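PDB 2O14: uncharacterized esterase YxiM from Bacillus subtilis, which probably hydrolyses ester bonds as a GDSL-type esterase, although its natural substrate remains unknown. Local coordinates for residues N51-A56 / E68-G73; N81-N86 / D129-L134; A99-A104 / T143-S148; F109-M114 / N175-N180. All blocks are in the same frame, centred on the assembly; numbering follows the deposited sequence.

Interaction 1: residues N51-A56 / E68-G73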
loop_
_atom_site.group_PDB
_atom_site.type_symbol
_atom_site.label_atom_id
_atom_site.label_comp_id
_atom_site.label_asym_id
_atom_site.label_seq_id
_atom_site.Cartn_x
_atom_site.Cartn_y
_atom_site.Cartn_z
ATOM N N ASN A 51 18.073 4.805 -20.187
ATOM C CA ASN A 51 17.921 5.142 -18.775
ATOM C C ASN A 51 17.848 3.917 -17.872
ATOM O O ASN A 51 17.362 3.994 -16.743
ATOM C CB ASN A 51 16.678 6.019 -18.577
ATOM C CG ASN A 51 16.897 7.452 -19.044
ATOM O OD1 ASN A 51 15.957 8.143 -19.440
ATOM N ND2 ASN A 51 18.139 7.905 -18.989
HETATM N N MSE A 52 18.327 2.785 -18.377
HETATM C CA MSE A 52 18.341 1.539 -17.617
HETATM C C MSE A 52 19.799 1.130 -17.457
HETATM O O MSE A 52 20.627 1.415 -18.326
HETATM C CB MSE A 52 17.590 0.436 -18.365
HETATM C CG MSE A 52 16.125 0.717 -18.644
HETATM SE SE MSE A 52 14.997 0.930 -17.075
HETATM C CE MSE A 52 15.571 -0.633 -16.094
ATOM N N ARG A 53 20.115 0.458 -16.356
ATOM C CA ARG A 53 21.484 0.022 -16.107
ATOM C C ARG A 53 21.521 -1.333 -15.401
ATOM O O ARG A 53 20.710 -1.594 -14.519
ATOM C CB ARG A 53 22.200 1.069 -15.254
ATOM C CG ARG A 53 23.597 0.682 -14.795
ATOM C CD ARG A 53 24.214 1.815 -13.992
ATOM N NE ARG A 53 24.324 3.032 -14.793
ATOM C CZ ARG A 53 24.457 4.255 -14.289
ATOM N NH1 ARG A 53 24.554 5.302 -15.100
ATOM N NH2 ARG A 53 24.480 4.435 -12.973
ATOM N N ASP A 54 22.447 -2.198 -15.799
ATOM C CA ASP A 54 22.578 -3.511 -15.169
ATOM C C ASP A 54 23.357 -3.345 -13.872
ATOM O O ASP A 54 24.394 -2.692 -13.855
ATOM C CB ASP A 54 23.340 -4.483 -16.072
ATOM C CG ASP A 54 22.568 -4.852 -17.313
ATOM O OD1 ASP A 54 21.357 -5.127 -17.186
ATOM O OD2 ASP A 54 23.176 -4.887 -18.407
ATOM N N VAL A 55 22.864 -3.929 -12.786
ATOM C CA VAL A 55 23.570 -3.818 -11.515
ATOM C C VAL A 55 23.514 -5.123 -10.743
ATOM O O VAL A 55 22.603 -5.938 -10.920
ATOM C CB VAL A 55 22.979 -2.691 -10.617
ATOM C CG1 VAL A 55 23.115 -1.335 -11.312
ATOM C CG2 VAL A 55 21.524 -2.985 -10.296
ATOM N N ALA A 56 24.505 -5.318 -9.884
ATOM C CA ALA A 56 24.571 -6.511 -9.063
ATOM C C ALA A 56 23.547 -6.385 -7.941
ATOM O O ALA A 56 23.106 -5.284 -7.614
ATOM C CB ALA A 56 25.978 -6.661 -8.482
ATOM N N GLU A 68 18.595 -1.236 -12.946
ATOM C CA GLU A 68 18.258 -0.054 -12.166
ATOM C C GLU A 68 17.574 0.989 -13.045
ATOM O O GLU A 68 18.036 1.281 -14.149
ATOM C CB GLU A 68 19.513 0.561 -11.556
ATOM C CG GLU A 68 19.217 1.751 -10.678
ATOM C CD GLU A 68 20.456 2.317 -10.033
ATOM O OE1 GLU A 68 21.509 1.643 -10.068
ATOM O OE2 GLU A 68 20.370 3.434 -9.480
ATOM N N PHE A 69 16.466 1.531 -12.565
ATOM C CA PHE A 69 15.755 2.556 -13.316
ATOM C C PHE A 69 16.389 3.896 -12.958
ATOM O O PHE A 69 16.258 4.370 -11.825
ATOM C CB PHE A 69 14.276 2.545 -12.943
ATOM C CG PHE A 69 13.546 1.314 -13.406
ATOM C CD1 PHE A 69 12.746 1.349 -14.544
ATOM C CD2 PHE A 69 13.663 0.113 -12.707
ATOM C CE1 PHE A 69 12.068 0.205 -14.979
ATOM C CE2 PHE A 69 12.989 -1.035 -13.135
ATOM C CZ PHE A 69 12.193 -0.986 -14.269
ATOM N N LEU A 70 17.086 4.488 -13.925
ATOM C CA LEU A 70 17.762 5.767 -13.735
ATOM C C LEU A 70 16.791 6.941 -13.864
ATOM O O LEU A 70 17.007 8.013 -13.302
ATOM C CB LEU A 70 18.903 5.904 -14.743
ATOM C CG LEU A 70 19.960 4.802 -14.648
ATOM C CD1 LEU A 70 21.056 5.049 -15.679
ATOM C CD2 LEU A 70 20.542 4.772 -13.247
ATOM N N ALA A 71 15.730 6.731 -14.630
ATOM C CA ALA A 71 14.688 7.727 -14.801
ATOM C C ALA A 71 13.482 7.040 -14.176
ATOM O O ALA A 71 13.297 5.836 -14.351
ATOM C CB ALA A 71 14.450 7.998 -16.276
ATOM N N TYR A 72 12.677 7.779 -13.419
ATOM C CA TYR A 72 11.511 7.179 -12.785
ATOM C C TYR A 72 10.341 8.149 -12.670
ATOM O O TYR A 72 10.346 9.212 -13.286
ATOM C CB TYR A 72 11.887 6.629 -11.403
ATOM C CG TYR A 72 12.655 7.615 -10.565
ATOM C CD1 TYR A 72 14.037 7.729 -10.683
ATOM C CD2 TYR A 72 11.992 8.478 -9.703
ATOM C CE1 TYR A 72 14.738 8.689 -9.963
ATOM C CE2 TYR A 72 12.678 9.439 -8.983
ATOM C CZ TYR A 72 14.047 9.541 -9.119
ATOM O OH TYR A 72 14.714 10.519 -8.424
ATOM N N GLY A 73 9.350 7.775 -11.864
ATOM C CA GLY A 73 8.150 8.583 -11.702
ATOM C C GLY A 73 7.019 7.806 -12.364
ATOM O O GLY A 73 7.234 7.176 -13.402
HETATM O O HOH W 1 24.075 2.600 -10.995
#

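Interaction 2: residues N81-N86 / D129-L134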
loop_
_atom_site.group_PDB
_atom_site.type_symbol
_atom_site.label_atom_id
_atom_site.label_comp_id
_atom_site.label_asym_id
_atom_site.label_seq_id
_atom_site.Cartn_x
_atom_site.Cartn_y
_atom_site.Cartn_z
ATOM N N ASN A 81 8.380 -3.130 -20.807
ATOM C CA ASN A 81 7.096 -3.455 -21.421
ATOM C C ASN A 81 7.016 -4.933 -21.744
ATOM O O ASN A 81 8.028 -5.571 -22.039
ATOM C CB ASN A 81 6.890 -2.689 -22.729
ATOM C CG ASN A 81 7.205 -1.222 -22.605
ATOM O OD1 ASN A 81 7.069 -0.634 -21.534
ATOM N ND2 ASN A 81 7.614 -0.612 -23.712
ATOM N N VAL A 82 5.801 -5.465 -21.683
ATOM C CA VAL A 82 5.561 -6.854 -22.013
ATOM C C VAL A 82 4.164 -6.970 -22.615
ATOM O O VAL A 82 3.167 -6.624 -21.981
ATOM C CB VAL A 82 5.691 -7.784 -20.771
ATOM C CG1 VAL A 82 4.836 -7.267 -19.627
ATOM C CG2 VAL A 82 5.279 -9.206 -21.145
ATOM N N ASP A 83 4.104 -7.421 -23.863
ATOM C CA ASP A 83 2.826 -7.587 -24.539
ATOM C C ASP A 83 2.117 -8.788 -23.926
ATOM O O ASP A 83 2.727 -9.840 -23.726
ATOM C CB ASP A 83 3.044 -7.804 -26.039
ATOM C CG ASP A 83 3.733 -6.629 -26.697
ATOM O OD1 ASP A 83 3.353 -5.483 -26.396
ATOM O OD2 ASP A 83 4.646 -6.848 -27.520
ATOM N N LEU A 84 0.832 -8.621 -23.626
ATOM C CA LEU A 84 0.036 -9.683 -23.014
ATOM C C LEU A 84 -1.411 -9.661 -23.490
ATOM O O LEU A 84 -1.991 -8.592 -23.686
ATOM C CB LEU A 84 0.012 -9.515 -21.490
ATOM C CG LEU A 84 1.317 -9.430 -20.697
ATOM C CD1 LEU A 84 1.010 -9.003 -19.262
ATOM C CD2 LEU A 84 2.022 -10.774 -20.722
ATOM N N PRO A 85 -2.014 -10.844 -23.688
ATOM C CA PRO A 85 -3.413 -10.851 -24.126
ATOM C C PRO A 85 -4.183 -10.135 -23.021
ATOM O O PRO A 85 -3.818 -10.244 -21.850
ATOM C CB PRO A 85 -3.750 -12.338 -24.181
ATOM C CG PRO A 85 -2.425 -12.970 -24.543
ATOM C CD PRO A 85 -1.450 -12.206 -23.670
ATOM N N ASN A 86 -5.232 -9.402 -23.375
ATOM C CA ASN A 86 -6.008 -8.689 -22.368
ATOM C C ASN A 86 -6.583 -9.637 -21.314
ATOM O O ASN A 86 -6.851 -10.806 -21.593
ATOM C CB ASN A 86 -7.134 -7.897 -23.038
ATOM C CG ASN A 86 -6.625 -6.664 -23.759
ATOM O OD1 ASN A 86 -7.287 -6.138 -24.657
ATOM N ND2 ASN A 86 -5.450 -6.186 -23.363
ATOM N N ASP A 129 -4.971 -2.680 -22.881
ATOM C CA ASP A 129 -4.443 -2.210 -24.160
ATOM C C ASP A 129 -3.448 -3.213 -24.747
ATOM O O ASP A 129 -2.699 -2.894 -25.671
ATOM C CB ASP A 129 -3.787 -0.826 -24.016
ATOM C CG ASP A 129 -2.661 -0.809 -23.001
ATOM O OD1 ASP A 129 -1.980 -1.846 -22.849
ATOM O OD2 ASP A 129 -2.442 0.247 -22.367
ATOM N N GLY A 130 -3.454 -4.426 -24.196
ATOM C CA GLY A 130 -2.582 -5.484 -24.677
ATOM C C GLY A 130 -1.111 -5.394 -24.316
ATOM O O GLY A 130 -0.293 -6.102 -24.905
ATOM N N GLN A 131 -0.762 -4.548 -23.350
ATOM C CA GLN A 131 0.636 -4.400 -22.949
ATOM C C GLN A 131 0.781 -3.852 -21.531
ATOM O O GLN A 131 0.060 -2.933 -21.133
ATOM C CB GLN A 131 1.362 -3.471 -23.930
ATOM C CG GLN A 131 2.859 -3.372 -23.714
ATOM C CD GLN A 131 3.517 -2.402 -24.682
ATOM O OE1 GLN A 131 3.385 -1.190 -24.546
ATOM N NE2 GLN A 131 4.222 -2.938 -25.671
ATOM N N LEU A 132 1.718 -4.421 -20.776
ATOM C CA LEU A 132 1.979 -3.994 -19.400
ATOM C C LEU A 132 3.255 -3.153 -19.378
ATOM O O LEU A 132 4.274 -3.557 -19.939
ATOM C CB LEU A 132 2.158 -5.219 -18.496
ATOM C CG LEU A 132 2.598 -4.963 -17.050
ATOM C CD1 LEU A 132 1.498 -4.237 -16.286
ATOM C CD2 LEU A 132 2.924 -6.286 -16.376
ATOM N N ASN A 133 3.198 -1.986 -18.738
ATOM C CA ASN A 133 4.359 -1.101 -18.652
ATOM C C ASN A 133 4.619 -0.816 -17.181
ATOM O O ASN A 133 3.844 -0.119 -16.516
ATOM C CB ASN A 133 4.098 0.193 -19.426
ATOM C CG ASN A 133 3.450 -0.069 -20.781
ATOM O OD1 ASN A 133 2.237 -0.239 -20.873
ATOM N ND2 ASN A 133 4.262 -0.132 -21.831
ATOM N N LEU A 134 5.727 -1.357 -16.689
ATOM C CA LEU A 134 6.085 -1.249 -15.281
ATOM C C LEU A 134 7.479 -0.685 -15.013
ATOM O O LEU A 134 8.374 -0.770 -15.853
ATOM C CB LEU A 134 5.950 -2.650 -14.658
ATOM C CG LEU A 134 6.345 -2.968 -13.214
ATOM C CD1 LEU A 134 5.721 -4.296 -12.806
ATOM C CD2 LEU A 134 7.865 -3.024 -13.086
#

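Interaction 3: residues A99-A104 / T143-S148. With SO4 (sulfate ion), chain C.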
loop_
_atom_site.group_PDB
_atom_site.type_symbol
_atom_site.label_atom_id
_atom_site.label_comp_id
_atom_site.label_asym_id
_atom_site.label_seq_id
_atom_site.Cartn_x
_atom_site.Cartn_y
_atom_site.Cartn_z
ATOM N N ALA A 99 16.482 0.268 -0.601
ATOM C CA ALA A 99 16.375 0.982 0.668
ATOM C C ALA A 99 14.855 1.118 0.835
ATOM O O ALA A 99 14.269 0.576 1.764
ATOM C CB ALA A 99 17.032 2.356 0.574
ATOM N N ARG A 100 14.221 1.826 -0.094
ATOM C CA ARG A 100 12.769 1.991 -0.073
ATOM C C ARG A 100 12.315 2.436 -1.455
ATOM O O ARG A 100 12.747 3.479 -1.951
ATOM C CB ARG A 100 12.333 3.019 0.980
ATOM C CG ARG A 100 10.822 3.229 1.017
ATOM C CD ARG A 100 10.353 3.778 2.348
ATOM N NE ARG A 100 10.906 5.095 2.640
ATOM C CZ ARG A 100 10.591 6.205 1.978
ATOM N NH1 ARG A 100 9.720 6.166 0.976
ATOM N NH2 ARG A 100 11.145 7.360 2.325
ATOM N N ALA A 101 11.450 1.638 -2.075
ATOM C CA ALA A 101 10.961 1.938 -3.413
ATOM C C ALA A 101 9.525 1.473 -3.618
ATOM O O ALA A 101 9.023 0.623 -2.880
ATOM C CB ALA A 101 11.863 1.275 -4.447
ATOM N N SER A 102 8.869 2.049 -4.619
ATOM C CA SER A 102 7.497 1.687 -4.958
ATOM C C SER A 102 7.474 1.147 -6.381
ATOM O O SER A 102 8.418 1.342 -7.144
ATOM C CB SER A 102 6.576 2.909 -4.863
ATOM O OG SER A 102 6.401 3.319 -3.511
ATOM N N VAL A 103 6.398 0.454 -6.730
ATOM C CA VAL A 103 6.255 -0.090 -8.067
ATOM C C VAL A 103 5.128 0.656 -8.757
ATOM O O VAL A 103 4.093 0.932 -8.141
ATOM C CB VAL A 103 5.918 -1.597 -8.032
ATOM C CG1 VAL A 103 5.555 -2.085 -9.423
ATOM C CG2 VAL A 103 7.110 -2.380 -7.526
ATOM N N ALA A 104 5.338 1.000 -10.025
ATOM C CA ALA A 104 4.329 1.707 -10.813
ATOM C C ALA A 104 4.035 0.912 -12.084
ATOM O O ALA A 104 4.915 0.264 -12.641
ATOM C CB ALA A 104 4.832 3.104 -11.179
ATOM N N THR A 143 17.863 6.970 -3.514
ATOM C CA THR A 143 18.261 5.572 -3.409
ATOM C C THR A 143 18.073 4.852 -4.749
ATOM O O THR A 143 17.441 5.381 -5.664
ATOM C CB THR A 143 17.470 4.851 -2.290
ATOM O OG1 THR A 143 16.066 4.971 -2.532
ATOM C CG2 THR A 143 17.791 5.476 -0.940
ATOM N N ALA A 144 18.633 3.652 -4.867
ATOM C CA ALA A 144 18.545 2.883 -6.101
ATOM C C ALA A 144 17.208 2.168 -6.278
ATOM O O ALA A 144 16.752 1.440 -5.393
ATOM C CB ALA A 144 19.683 1.873 -6.162
ATOM N N PHE A 145 16.582 2.382 -7.432
ATOM C CA PHE A 145 15.309 1.737 -7.743
ATOM C C PHE A 145 15.663 0.592 -8.685
ATOM O O PHE A 145 15.884 0.792 -9.879
ATOM C CB PHE A 145 14.370 2.754 -8.390
ATOM C CG PHE A 145 14.150 3.970 -7.534
ATOM C CD1 PHE A 145 13.813 3.829 -6.190
ATOM C CD2 PHE A 145 14.324 5.251 -8.050
ATOM C CE1 PHE A 145 13.657 4.943 -5.367
ATOM C CE2 PHE A 145 14.170 6.377 -7.234
ATOM C CZ PHE A 145 13.839 6.221 -5.895
ATOM N N THR A 146 15.737 -0.605 -8.118
ATOM C CA THR A 146 16.142 -1.795 -8.850
ATOM C C THR A 146 15.102 -2.903 -8.944
ATOM O O THR A 146 14.236 -3.036 -8.078
ATOM C CB THR A 146 17.379 -2.397 -8.194
ATOM O OG1 THR A 146 17.041 -2.803 -6.863
ATOM C CG2 THR A 146 18.500 -1.374 -8.123
ATOM N N LEU A 147 15.224 -3.717 -9.988
ATOM C CA LEU A 147 14.300 -4.823 -10.219
ATOM C C LEU A 147 15.081 -6.101 -10.550
ATOM O O LEU A 147 15.858 -6.119 -11.501
ATOM C CB LEU A 147 13.351 -4.461 -11.373
ATOM C CG LEU A 147 12.313 -5.523 -11.755
ATOM C CD1 LEU A 147 11.394 -5.802 -10.577
ATOM C CD2 LEU A 147 11.514 -5.059 -12.960
ATOM N N SER A 148 14.882 -7.165 -9.772
ATOM C CA SER A 148 15.581 -8.429 -10.014
ATOM C C SER A 148 14.763 -9.429 -10.810
ATOM O O SER A 148 15.308 -10.174 -11.615
ATOM C CB SER A 148 15.996 -9.097 -8.692
ATOM O OG SER A 148 17.172 -8.524 -8.152
HETATM S S SO4 C . 13.172 6.404 5.468
HETATM O O1 SO4 C . 13.296 5.398 4.396
HETATM O O2 SO4 C . 14.385 7.247 5.510
HETATM O O3 SO4 C . 13.006 5.705 6.760
HETATM O O4 SO4 C . 12.002 7.267 5.219
HETATM O O HOH W 2 15.617 2.267 -2.888
#

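Interaction 4: residues F109-M114 / N175-N180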
loop_
_atom_site.group_PDB
_atom_site.type_symbol
_atom_site.label_atom_id
_atom_site.label_comp_id
_atom_site.label_asym_id
_atom_site.label_seq_id
_atom_site.Cartn_x
_atom_site.Cartn_y
_atom_site.Cartn_z
ATOM N N PHE A 109 0.811 4.232 -9.119
ATOM C CA PHE A 109 1.425 3.377 -8.111
ATOM C C PHE A 109 0.649 2.068 -7.990
ATOM O O PHE A 109 -0.581 2.058 -8.100
ATOM C CB PHE A 109 1.422 4.070 -6.749
ATOM C CG PHE A 109 2.463 5.139 -6.607
ATOM C CD1 PHE A 109 3.810 4.843 -6.787
ATOM C CD2 PHE A 109 2.106 6.430 -6.240
ATOM C CE1 PHE A 109 4.793 5.817 -6.599
ATOM C CE2 PHE A 109 3.081 7.416 -6.048
ATOM C CZ PHE A 109 4.429 7.106 -6.227
ATOM N N GLN A 110 1.366 0.970 -7.764
ATOM C CA GLN A 110 0.741 -0.339 -7.591
ATOM C C GLN A 110 1.127 -0.899 -6.215
ATOM O O GLN A 110 0.297 -1.494 -5.525
ATOM C CB GLN A 110 1.195 -1.308 -8.682
ATOM C CG GLN A 110 0.850 -0.900 -10.117
ATOM C CD GLN A 110 -0.635 -0.977 -10.426
ATOM O OE1 GLN A 110 -1.355 -1.800 -9.865
ATOM N NE2 GLN A 110 -1.093 -0.137 -11.346
ATOM N N VAL A 111 2.389 -0.722 -5.825
ATOM C CA VAL A 111 2.867 -1.191 -4.521
ATOM C C VAL A 111 3.606 -0.031 -3.854
ATOM O O VAL A 111 4.451 0.607 -4.481
ATOM C CB VAL A 111 3.840 -2.399 -4.644
ATOM C CG1 VAL A 111 4.160 -2.948 -3.255
ATOM C CG2 VAL A 111 3.221 -3.498 -5.507
ATOM N N ILE A 112 3.302 0.236 -2.587
ATOM C CA ILE A 112 3.930 1.355 -1.896
ATOM C C ILE A 112 5.036 1.026 -0.898
ATOM O O ILE A 112 4.860 0.211 0.008
ATOM C CB ILE A 112 2.871 2.217 -1.147
ATOM C CG1 ILE A 112 1.829 2.764 -2.130
ATOM C CG2 ILE A 112 3.562 3.360 -0.412
ATOM C CD1 ILE A 112 2.400 3.684 -3.214
ATOM N N ASN A 113 6.176 1.686 -1.079
ATOM C CA ASN A 113 7.329 1.560 -0.194
ATOM C C ASN A 113 7.787 0.178 0.258
ATOM O O ASN A 113 7.791 -0.116 1.455
ATOM C CB ASN A 113 7.113 2.432 1.053
ATOM C CG ASN A 113 7.097 3.919 0.733
ATOM O OD1 ASN A 113 6.472 4.704 1.440
ATOM N ND2 ASN A 113 7.800 4.313 -0.328
HETATM N N MSE A 114 8.184 -0.664 -0.690
HETATM C CA MSE A 114 8.715 -1.977 -0.351
HETATM C C MSE A 114 10.133 -1.659 0.145
HETATM O O MSE A 114 10.745 -0.695 -0.319
HETATM C CB MSE A 114 8.780 -2.865 -1.600
HETATM C CG MSE A 114 7.431 -3.215 -2.212
HETATM SE SE MSE A 114 7.647 -3.996 -3.991
HETATM C CE MSE A 114 8.459 -2.445 -4.814
ATOM N N ASN A 175 2.320 -0.827 5.032
ATOM C CA ASN A 175 3.017 -2.103 5.019
ATOM C C ASN A 175 4.494 -1.937 5.349
ATOM O O ASN A 175 5.130 -0.963 4.942
ATOM C CB ASN A 175 2.930 -2.762 3.639
ATOM C CG ASN A 175 1.544 -3.258 3.306
ATOM O OD1 ASN A 175 0.809 -3.712 4.183
ATOM N ND2 ASN A 175 1.185 -3.205 2.022
ATOM N N TYR A 176 5.030 -2.894 6.095
ATOM C CA TYR A 176 6.447 -2.909 6.428
ATOM C C TYR A 176 6.958 -4.240 5.872
ATOM O O TYR A 176 6.207 -5.216 5.808
ATOM C CB TYR A 176 6.662 -2.822 7.941
ATOM C CG TYR A 176 6.323 -1.464 8.509
ATOM C CD1 TYR A 176 4.998 -1.095 8.751
ATOM C CD2 TYR A 176 7.321 -0.526 8.751
ATOM C CE1 TYR A 176 4.674 0.183 9.221
ATOM C CE2 TYR A 176 7.011 0.755 9.217
ATOM C CZ TYR A 176 5.688 1.103 9.449
ATOM O OH TYR A 176 5.378 2.371 9.894
ATOM N N TYR A 177 8.214 -4.288 5.447
ATOM C CA TYR A 177 8.752 -5.520 4.881
ATOM C C TYR A 177 9.875 -6.145 5.702
ATOM O O TYR A 177 10.624 -5.446 6.385
ATOM C CB TYR A 177 9.228 -5.264 3.447
ATOM C CG TYR A 177 8.097 -4.911 2.502
ATOM C CD1 TYR A 177 7.443 -3.680 2.586
ATOM C CD2 TYR A 177 7.653 -5.827 1.555
ATOM C CE1 TYR A 177 6.368 -3.376 1.743
ATOM C CE2 TYR A 177 6.581 -5.538 0.713
ATOM C CZ TYR A 177 5.944 -4.319 0.809
ATOM O OH TYR A 177 4.882 -4.058 -0.021
ATOM N N PRO A 178 9.999 -7.485 5.654
ATOM C CA PRO A 178 9.158 -8.417 4.889
ATOM C C PRO A 178 7.720 -8.439 5.405
ATOM O O PRO A 178 7.492 -8.362 6.609
ATOM C CB PRO A 178 9.855 -9.761 5.096
ATOM C CG PRO A 178 11.291 -9.373 5.276
ATOM C CD PRO A 178 11.177 -8.182 6.197
ATOM N N LEU A 179 6.758 -8.556 4.496
ATOM C CA LEU A 179 5.338 -8.573 4.853
ATOM C C LEU A 179 4.920 -9.522 5.973
ATOM O O LEU A 179 4.036 -9.197 6.768
ATOM C CB LEU A 179 4.490 -8.892 3.623
ATOM C CG LEU A 179 4.396 -7.812 2.547
ATOM C CD1 LEU A 179 3.574 -8.343 1.379
ATOM C CD2 LEU A 179 3.763 -6.555 3.130
ATOM N N ASN A 180 5.540 -10.695 6.036
ATOM C CA ASN A 180 5.174 -11.673 7.058
ATOM C C ASN A 180 6.245 -11.886 8.115
ATOM O O ASN A 180 6.218 -12.880 8.837
ATOM C CB ASN A 180 4.841 -13.008 6.389
ATOM C CG ASN A 180 3.617 -12.923 5.494
ATOM O OD1 ASN A 180 3.435 -13.742 4.591
ATOM N ND2 ASN A 180 2.763 -11.933 5.749
HETATM O O HOH W 3 3.479 -1.874 0.256
HETATM O O HOH W 4 4.380 1.226 3.145
HETATM O O HOH W 5 7.618 -0.225 4.282
#

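Interaction 1: residues N51-A56 / E68-G73
M52, present as selenomethionine, and F69 form the compact half of this contact. Their side chains run alongside each other in the same direction. The CE methyl of M52 sits over the centre of the F69 ring, 3.6 Å from its centroid and 5° off the normal, which defines a CH-pi contact. The selenium stands obliquely to the same ring, with M52 SE 3.4 Å from F69 CD1, and the pair is therefore also a Met-aromatic one. A bend at chi3 of M52 (-48°) turns CE back over the ring. Both residues are buried, and F69 packs further on L135 and L147.

The backbones beneath are the two arms of a beta hairpin, strands 52-56 and 65-69, in the galactose-binding-like domain. M52 and F69 are an antiparallel non-hydrogen-bonded pair; R53 and E68 make the hydrogen-bonded pair next to it, E68 N lying 2.7 Å from R53 O. Beyond the strand, L70 N reaches N51 O at 2.9 Å.

The face bearing R53 and E68 is looser. Their opposite charges do not touch, R53 NH2 being 5.0 Å from E68 OE1. A water spans the interval, accepting from R53 NH2 at 2.7 Å and donating to E68 OE1 at 2.9 Å. L70 CD1 lies over one face of the R53 guanidinium, toward its rim and 3.6 Å from R53 NH1.

Interaction 2: residues N81-N86 / D129-L134
N81 to D83 runs antiparallel to the strand 131-134, the short axes 4.6 Å apart at 166°. V82 and L132 are the hydrogen-bonded pair, with V82 N to L132 O at 3.0 Å and L132 N to V82 O at 2.9 Å; N81/N133 and D83/Q131 flank it as non-hydrogen-bonded pairs. L84 N to G130 O (3.0 Å) extends the ladder past the strand ends.

Four polar side chains on one face are linked by hydrogen bonds. Q131, extended with CG anti to the backbone N (chi1 -173°), brings NE2 to D83 OD1 at 2.8 Å, on the syn side but tilted from the carboxylate plane; the two planes are 13° apart. N133 ND2 donates to Q131 OE1 at 3.0 Å and N81 OD1 at 2.9 Å, lying above each carbonyl plane. Outside, D83 OD2 bonds to Y38, N81 OD1 to T79. An alanine in place of Q131 would probably interrupt this chain, depriving D83 OD1 of the amide donor and N133 ND2 of one acceptor.

On the other face V82 CG1 packs against L132 CB at 3.6 Å, and both residues lean on I152 of the opposing sheet, as expected for adjacent strands in the beta sandwich of a galactose-binding-like domain.

Interaction 3: residues A99-A104 / T143-S148
F145 has CG anti to its carbonyl carbon (chi1 -57°), and its ring comes edge-on to A101, with F145 CD1 3.7 Å from A101 CB. In T143, chi1 of 57° sets OG1 between the backbone N and the carbonyl carbon; CG2 then lies beside the N, where it meets A99 CB at 3.6 Å. These small contacts bridge two layers of the beta sandwich: strand 100-105 belongs to the five-stranded antiparallel sheet, strand 146-156 to the mixed sheet, and T143 lies in the loop leading into the second.

The F145 ring is framed on several sides. R100 O lies in its plane at the edge, 3.8 Å from F145 CE1, while T143 O stands over the centre of one face. Y72 meets the ring in an edge-to-face stack, and V136 packs on it as well.

Water takes the place of direct polar bonds between the segments. One molecule accepts from R100 N and donates to T143 OG1 at 2.8 Å and to A144 O at 2.9 Å. T143 OG1 is also hydrogen-bonded to K140 O.

The R100 side chain leads away from the contact, about 9 Å from that of S171, the nucleophile inferred by similarity. Together with K140 NZ it holds a sulfate, probably from the crystallisation liquor: R100 NH2 reaches sulfate O4 at 3.0 Å, and R100 NE reaches O1 at 3.0 Å with an N-H...O angle of 161°.

Interaction 4: residues F109-M114 / N175-N180
M114 and Y177 mark the closest backbone approach, their CA atoms 6.3 Å apart, where an irregular loop passes a strand that turns a corner at V111; Q110 and V111 both face V103 there, a classic beta bulge.

The Y177 ring carries the contact, its CG anti to the carbonyl carbon (chi1 -65°). M114 CA lies over one face, 3.7 Å from the centroid and 23° off the normal, a CH-pi contact offset toward the rim, while L179 CD2 lies over the opposite face. M114 CG is 3.5 Å from Y177 CZ, and V111 CG1 is 3.5 Å from Y177 OH.

Polar links run through water. N175, its OD1 held by N204, gives ND2 to a water that donates to I112 O and, at 2.6 Å, to Y177 OH. Another donates to N113 O at 2.8 Å and N175 O at 2.7 Å. Y177 OH also hydrogen-bonds to D121. An alanine in place of Y177 would probably open a gap between M114 and L179 and deprive D121 and the bridging water of their hydroxyl partner.

The contact joins the galactose-binding-like domain to the GDSL domain: strand 108-115 lies beside strand 100-105 and touches strand 120-127, whereas the loop follows strand 164-169 and leans N175 and Y176 on Q189 of helix 187-190.

From the N terminus, interaction 1 comes first and closes a short hairpin loop before any other contact opens. Residues 81-86, 99-104 and 109-114 then open interactions 2, 3 and 4 in turn, and 129-134, 143-148 and 175-180 close them in the same order, so these three loops cross one another and none encloses another. Interaction 1 meets interaction 3 where F69 N lies 2.8 Å from F145 O, between neighbouring strands of the mixed sheet. Interactions 2, 3 and 4 all reach the five-stranded antiparallel sheet. Interaction 3 links the two sheets, and interaction 4 carries the connection onward to the GDSL domain.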